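Local structure of sulfite dehydrogenase (Paracoccus pantotrophus, 2XTS) at residues Lys245-Thr259 / Arg359-Asn371. The protein probably oxidises protein-bound sulfane sulfur at a molybdenum-molybdopterin centre and passes the electrons to heme c, as the catalytic subunit of sulfane dehydrogenase SoxCD. Residues are numbered along the deposited sequence; the frame is centred on the assembly and turned at random.
Sequences KYTDLMPDGRARKWT and RAIRGRNNVYHNN. With CO (cobalt (II) ion), chain G; 2MO (molybdenum (IV)oxide), chain F.
Y368 lays one face of its ring against CA of Y246, which sits in CH-pi contact 4.0 Å from the ring centroid, while V367 CG1 covers the centre of the opposite face. The segment 359-371, a helix end and the loop after it, packs here against the two-stranded antiparallel beta hairpin of 248-257. With CG anti to the carbonyl carbon (chi1 -56°), the Y368 ring reaches the Y246 backbone, and its OH takes the Y246 N-H in an almost straight hydrogen bond of 3.2 Å (177°). The phenol therefore suits the place twice, as a flat apolar surface and as an acceptor. Y246 in turn gives its own hydroxyl proton to OT2 of the molybdenum oxide, 2.5 Å from Y246 OH, so Y368 is a second-shell neighbour of the molybdenum site. A leucine in place of Y368 would probably leave Y246 N without this acceptor and the Y246 ring freer to shift beside the molybdenum. Farther along, H369 NE2 binds cobalt together with T259 O, T259 OG1, two waters and E219. T259 OG1 also donates to D248 OD2 over 2.6 Å, and D248 OD1 accepts from a cobalt-bound water, so one carboxylate steadies two of the metal's ligands. At the helix end, G363 has positive phi, and a CB there would crowd P251 CG. R256 NH1 lies over one face of the R362 guanidinium, the two planes 75° apart; E155 of the cytochrome chain pairs with both arginines and probably offsets their like charges. The extended R362 chain also lets NH1 donate to H369 O at 2.9 Å, from above the carbonyl plane.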
# COMPACT_ATOMS: atom_id res chain seq x y z
N LYS A 245 16.10 -26.34 -10.54
CA LYS A 245 16.13 -24.94 -10.15
C LYS A 245 16.08 -24.84 -8.64
O LYS A 245 15.74 -25.79 -7.94
CB LYS A 245 14.97 -24.22 -10.82
CG LYS A 245 14.97 -24.39 -12.34
CD LYS A 245 16.19 -23.77 -13.03
CE LYS A 245 16.03 -23.86 -14.53
NZ LYS A 245 17.10 -23.14 -15.23
N TYR A 246 16.50 -23.68 -8.14
CA TYR A 246 16.53 -23.36 -6.70
C TYR A 246 17.36 -24.40 -5.94
O TYR A 246 17.10 -24.75 -4.79
CB TYR A 246 15.13 -23.08 -6.11
CG TYR A 246 14.42 -22.12 -7.02
CD1 TYR A 246 14.75 -20.78 -7.05
CD2 TYR A 246 13.49 -22.58 -7.94
CE1 TYR A 246 14.12 -19.90 -7.96
CE2 TYR A 246 12.88 -21.73 -8.84
CZ TYR A 246 13.20 -20.42 -8.87
OH TYR A 246 12.60 -19.64 -9.84
N THR A 247 18.44 -24.82 -6.61
CA THR A 247 19.55 -25.56 -6.02
C THR A 247 20.79 -24.80 -6.40
O THR A 247 20.84 -24.17 -7.46
CB THR A 247 19.62 -27.00 -6.54
OG1 THR A 247 19.66 -26.98 -7.97
CG2 THR A 247 18.43 -27.81 -6.07
N ASP A 248 21.80 -24.83 -5.54
CA ASP A 248 22.86 -23.80 -5.54
C ASP A 248 24.22 -24.52 -5.70
O ASP A 248 24.74 -25.13 -4.75
CB ASP A 248 22.84 -23.01 -4.23
CG ASP A 248 21.46 -22.56 -3.81
OD1 ASP A 248 20.56 -22.48 -4.67
OD2 ASP A 248 21.29 -22.30 -2.59
N LEU A 249 24.78 -24.46 -6.90
CA LEU A 249 25.97 -25.22 -7.24
C LEU A 249 27.18 -24.65 -6.51
O LEU A 249 27.39 -23.43 -6.49
CB LEU A 249 26.19 -25.22 -8.75
CG LEU A 249 27.31 -26.09 -9.33
CD1 LEU A 249 27.00 -27.56 -9.13
CD2 LEU A 249 27.49 -25.78 -10.79
N MET A 250 27.97 -25.55 -5.91
CA MET A 250 29.12 -25.22 -5.05
C MET A 250 30.43 -25.58 -5.76
O MET A 250 30.42 -26.24 -6.78
CB MET A 250 28.98 -25.94 -3.73
CG MET A 250 27.72 -25.54 -2.99
SD MET A 250 27.80 -23.88 -2.28
CE MET A 250 28.89 -24.13 -0.87
N PRO A 251 31.59 -25.16 -5.21
CA PRO A 251 32.86 -25.33 -5.91
C PRO A 251 33.23 -26.76 -6.25
O PRO A 251 33.93 -26.96 -7.25
CB PRO A 251 33.88 -24.69 -4.96
CG PRO A 251 33.08 -23.60 -4.28
CD PRO A 251 31.73 -24.24 -4.06
N ASP A 252 32.81 -27.72 -5.45
CA ASP A 252 33.13 -29.13 -5.70
C ASP A 252 32.24 -29.81 -6.72
O ASP A 252 32.49 -30.96 -7.06
CB ASP A 252 33.17 -29.97 -4.40
CG ASP A 252 31.83 -30.11 -3.72
OD1 ASP A 252 30.89 -29.37 -4.08
OD2 ASP A 252 31.74 -30.95 -2.79
N GLY A 253 31.24 -29.11 -7.25
CA GLY A 253 30.34 -29.70 -8.23
C GLY A 253 29.12 -30.35 -7.61
O GLY A 253 28.25 -30.81 -8.33
N ARG A 254 29.05 -30.38 -6.29
CA ARG A 254 27.82 -30.71 -5.59
C ARG A 254 27.02 -29.42 -5.44
O ARG A 254 27.56 -28.33 -5.61
CB ARG A 254 28.10 -31.35 -4.24
CG ARG A 254 28.80 -32.69 -4.37
CD ARG A 254 28.92 -33.42 -3.02
NE ARG A 254 29.53 -32.57 -2.01
CZ ARG A 254 29.22 -32.55 -0.71
NH1 ARG A 254 28.26 -33.33 -0.21
NH2 ARG A 254 29.85 -31.71 0.10
N ALA A 255 25.74 -29.55 -5.09
CA ALA A 255 24.86 -28.39 -4.96
C ALA A 255 24.07 -28.47 -3.66
O ALA A 255 23.62 -29.53 -3.27
CB ALA A 255 23.92 -28.32 -6.14
N ARG A 256 23.87 -27.33 -3.01
CA ARG A 256 22.91 -27.25 -1.93
C ARG A 256 21.49 -27.35 -2.47
O ARG A 256 21.18 -26.70 -3.48
CB ARG A 256 23.05 -25.96 -1.14
CG ARG A 256 24.35 -25.79 -0.41
CD ARG A 256 24.48 -24.39 0.12
NE ARG A 256 25.64 -24.18 0.98
CZ ARG A 256 26.11 -22.99 1.29
NH1 ARG A 256 25.54 -21.90 0.79
NH2 ARG A 256 27.16 -22.86 2.10
N LYS A 257 20.66 -28.13 -1.78
CA LYS A 257 19.23 -28.10 -2.04
C LYS A 257 18.53 -27.55 -0.80
O LYS A 257 19.11 -27.50 0.28
CB LYS A 257 18.68 -29.48 -2.42
CG LYS A 257 18.75 -30.52 -1.29
CD LYS A 257 18.12 -31.84 -1.70
CE LYS A 257 18.13 -32.87 -0.59
NZ LYS A 257 17.53 -34.13 -1.11
N TRP A 258 17.28 -27.16 -0.98
CA TRP A 258 16.41 -26.79 0.12
C TRP A 258 17.05 -25.60 0.85
O TRP A 258 17.02 -25.53 2.06
CB TRP A 258 16.17 -27.95 1.07
CG TRP A 258 15.56 -29.18 0.48
CD1 TRP A 258 15.01 -29.35 -0.77
CD2 TRP A 258 15.49 -30.44 1.12
NE1 TRP A 258 14.58 -30.65 -0.92
CE2 TRP A 258 14.87 -31.34 0.23
CE3 TRP A 258 15.88 -30.89 2.38
CZ2 TRP A 258 14.66 -32.69 0.57
CZ3 TRP A 258 15.66 -32.22 2.72
CH2 TRP A 258 15.06 -33.09 1.82
N THR A 259 17.60 -24.63 0.10
CA THR A 259 18.09 -23.38 0.69
C THR A 259 16.88 -22.48 0.73
O THR A 259 16.61 -21.68 -0.16
CB THR A 259 19.27 -22.79 -0.10
OG1 THR A 259 18.95 -22.76 -1.51
CG2 THR A 259 20.49 -23.68 0.11
N ARG A 359 31.77 -15.61 -2.09
CA ARG A 359 32.43 -16.35 -3.16
C ARG A 359 33.59 -17.22 -2.65
O ARG A 359 33.84 -18.28 -3.21
CB ARG A 359 32.89 -15.43 -4.29
CG ARG A 359 31.77 -14.83 -5.06
CD ARG A 359 32.19 -14.10 -6.29
NE ARG A 359 32.96 -12.89 -6.03
CZ ARG A 359 32.76 -11.69 -6.56
NH1 ARG A 359 31.79 -11.46 -7.43
NH2 ARG A 359 33.58 -10.70 -6.22
N ALA A 360 34.22 -16.83 -1.55
CA ALA A 360 35.29 -17.64 -0.96
C ALA A 360 34.77 -19.01 -0.55
O ALA A 360 35.51 -19.99 -0.54
CB ALA A 360 35.92 -16.91 0.24
N ILE A 361 33.50 -19.07 -0.15
CA ILE A 361 32.86 -20.31 0.27
C ILE A 361 32.12 -21.00 -0.87
O ILE A 361 32.17 -22.22 -1.00
CB ILE A 361 31.88 -20.04 1.44
CG1 ILE A 361 32.67 -19.48 2.64
CG2 ILE A 361 31.13 -21.31 1.84
CD1 ILE A 361 31.83 -19.00 3.76
N ARG A 362 31.40 -20.23 -1.67
CA ARG A 362 30.48 -20.79 -2.67
C ARG A 362 30.96 -20.80 -4.10
O ARG A 362 30.32 -21.41 -4.94
CB ARG A 362 29.20 -19.98 -2.68
CG ARG A 362 28.46 -19.95 -1.36
CD ARG A 362 27.25 -19.10 -1.48
NE ARG A 362 26.56 -18.83 -0.25
CZ ARG A 362 25.42 -18.17 -0.22
NH1 ARG A 362 24.83 -17.79 -1.36
NH2 ARG A 362 24.88 -17.86 0.95
N GLY A 363 32.08 -20.13 -4.39
CA GLY A 363 32.46 -19.93 -5.75
C GLY A 363 31.50 -18.99 -6.44
O GLY A 363 30.84 -18.17 -5.80
N ARG A 364 31.41 -19.13 -7.76
CA ARG A 364 30.80 -18.14 -8.63
C ARG A 364 29.49 -18.61 -9.26
O ARG A 364 28.82 -17.80 -9.90
CB ARG A 364 31.80 -17.75 -9.72
CG ARG A 364 33.12 -17.28 -9.12
CD ARG A 364 34.12 -16.78 -10.13
NE ARG A 364 33.78 -15.47 -10.67
CZ ARG A 364 34.06 -14.30 -10.08
NH1 ARG A 364 34.66 -14.26 -8.90
NH2 ARG A 364 33.73 -13.17 -10.68
N ASN A 365 29.14 -19.89 -9.11
CA ASN A 365 28.03 -20.48 -9.86
C ASN A 365 26.81 -20.86 -8.99
O ASN A 365 26.00 -21.69 -9.38
CB ASN A 365 28.54 -21.68 -10.68
CG ASN A 365 29.47 -21.25 -11.81
OD1 ASN A 365 30.60 -21.72 -11.93
ND2 ASN A 365 28.97 -20.40 -12.67
N ASN A 366 26.65 -20.18 -7.86
CA ASN A 366 25.52 -20.44 -6.98
C ASN A 366 24.17 -20.08 -7.58
O ASN A 366 23.17 -20.68 -7.19
CB ASN A 366 25.70 -19.67 -5.67
CG ASN A 366 25.64 -20.56 -4.44
OD1 ASN A 366 26.16 -21.69 -4.40
ND2 ASN A 366 25.03 -20.03 -3.42
N VAL A 367 24.16 -19.06 -8.44
CA VAL A 367 22.95 -18.53 -9.12
C VAL A 367 22.02 -17.74 -8.18
O VAL A 367 21.61 -16.64 -8.50
CB VAL A 367 22.16 -19.61 -9.93
CG1 VAL A 367 20.93 -19.01 -10.57
CG2 VAL A 367 23.04 -20.27 -11.01
N TYR A 368 21.76 -18.30 -7.00
CA TYR A 368 20.76 -17.82 -6.07
C TYR A 368 21.45 -17.29 -4.80
O TYR A 368 22.66 -17.47 -4.60
CB TYR A 368 19.82 -18.98 -5.71
CG TYR A 368 19.18 -19.63 -6.91
CD1 TYR A 368 18.16 -18.99 -7.62
CD2 TYR A 368 19.58 -20.88 -7.36
CE1 TYR A 368 17.55 -19.58 -8.72
CE2 TYR A 368 19.00 -21.45 -8.48
CZ TYR A 368 17.99 -20.81 -9.15
OH TYR A 368 17.37 -21.44 -10.20
N HIS A 369 20.66 -16.66 -3.93
CA HIS A 369 21.10 -16.29 -2.59
C HIS A 369 22.31 -15.37 -2.53
O HIS A 369 23.15 -15.47 -1.65
CB HIS A 369 21.30 -17.53 -1.72
CG HIS A 369 20.04 -18.33 -1.54
ND1 HIS A 369 19.04 -17.96 -0.67
CD2 HIS A 369 19.62 -19.48 -2.13
CE1 HIS A 369 18.04 -18.83 -0.76
NE2 HIS A 369 18.37 -19.77 -1.63
N ASN A 370 22.39 -14.42 -3.47
CA ASN A 370 23.41 -13.38 -3.39
C ASN A 370 22.98 -12.24 -2.49
O ASN A 370 22.32 -11.29 -2.92
CB ASN A 370 23.73 -12.84 -4.78
CG ASN A 370 24.87 -11.85 -4.75
OD1 ASN A 370 25.42 -11.56 -3.67
ND2 ASN A 370 25.23 -11.32 -5.92
N ASN A 371 23.39 -12.32 -1.23
CA ASN A 371 23.14 -11.24 -0.29
C ASN A 371 24.38 -10.38 -0.02
O ASN A 371 24.43 -9.67 0.98
CB ASN A 371 22.52 -11.72 1.02
CG ASN A 371 23.40 -12.67 1.80
OD1 ASN A 371 24.06 -13.54 1.25
ND2 ASN A 371 23.39 -12.50 3.13
CO CO G . 17.29 -21.56 -2.15
MO 2MO F . 11.91 -16.54 -7.85
OT1 2MO F . 12.53 -17.40 -6.41
OT2 2MO F . 12.75 -17.13 -9.52
O HOH W 1 16.30 -23.44 -2.50
O HOH W 2 23.03 -23.24 -8.95
O HOH W 3 18.13 -21.59 -4.10
O HOH W 4 29.69 -22.21 -7.35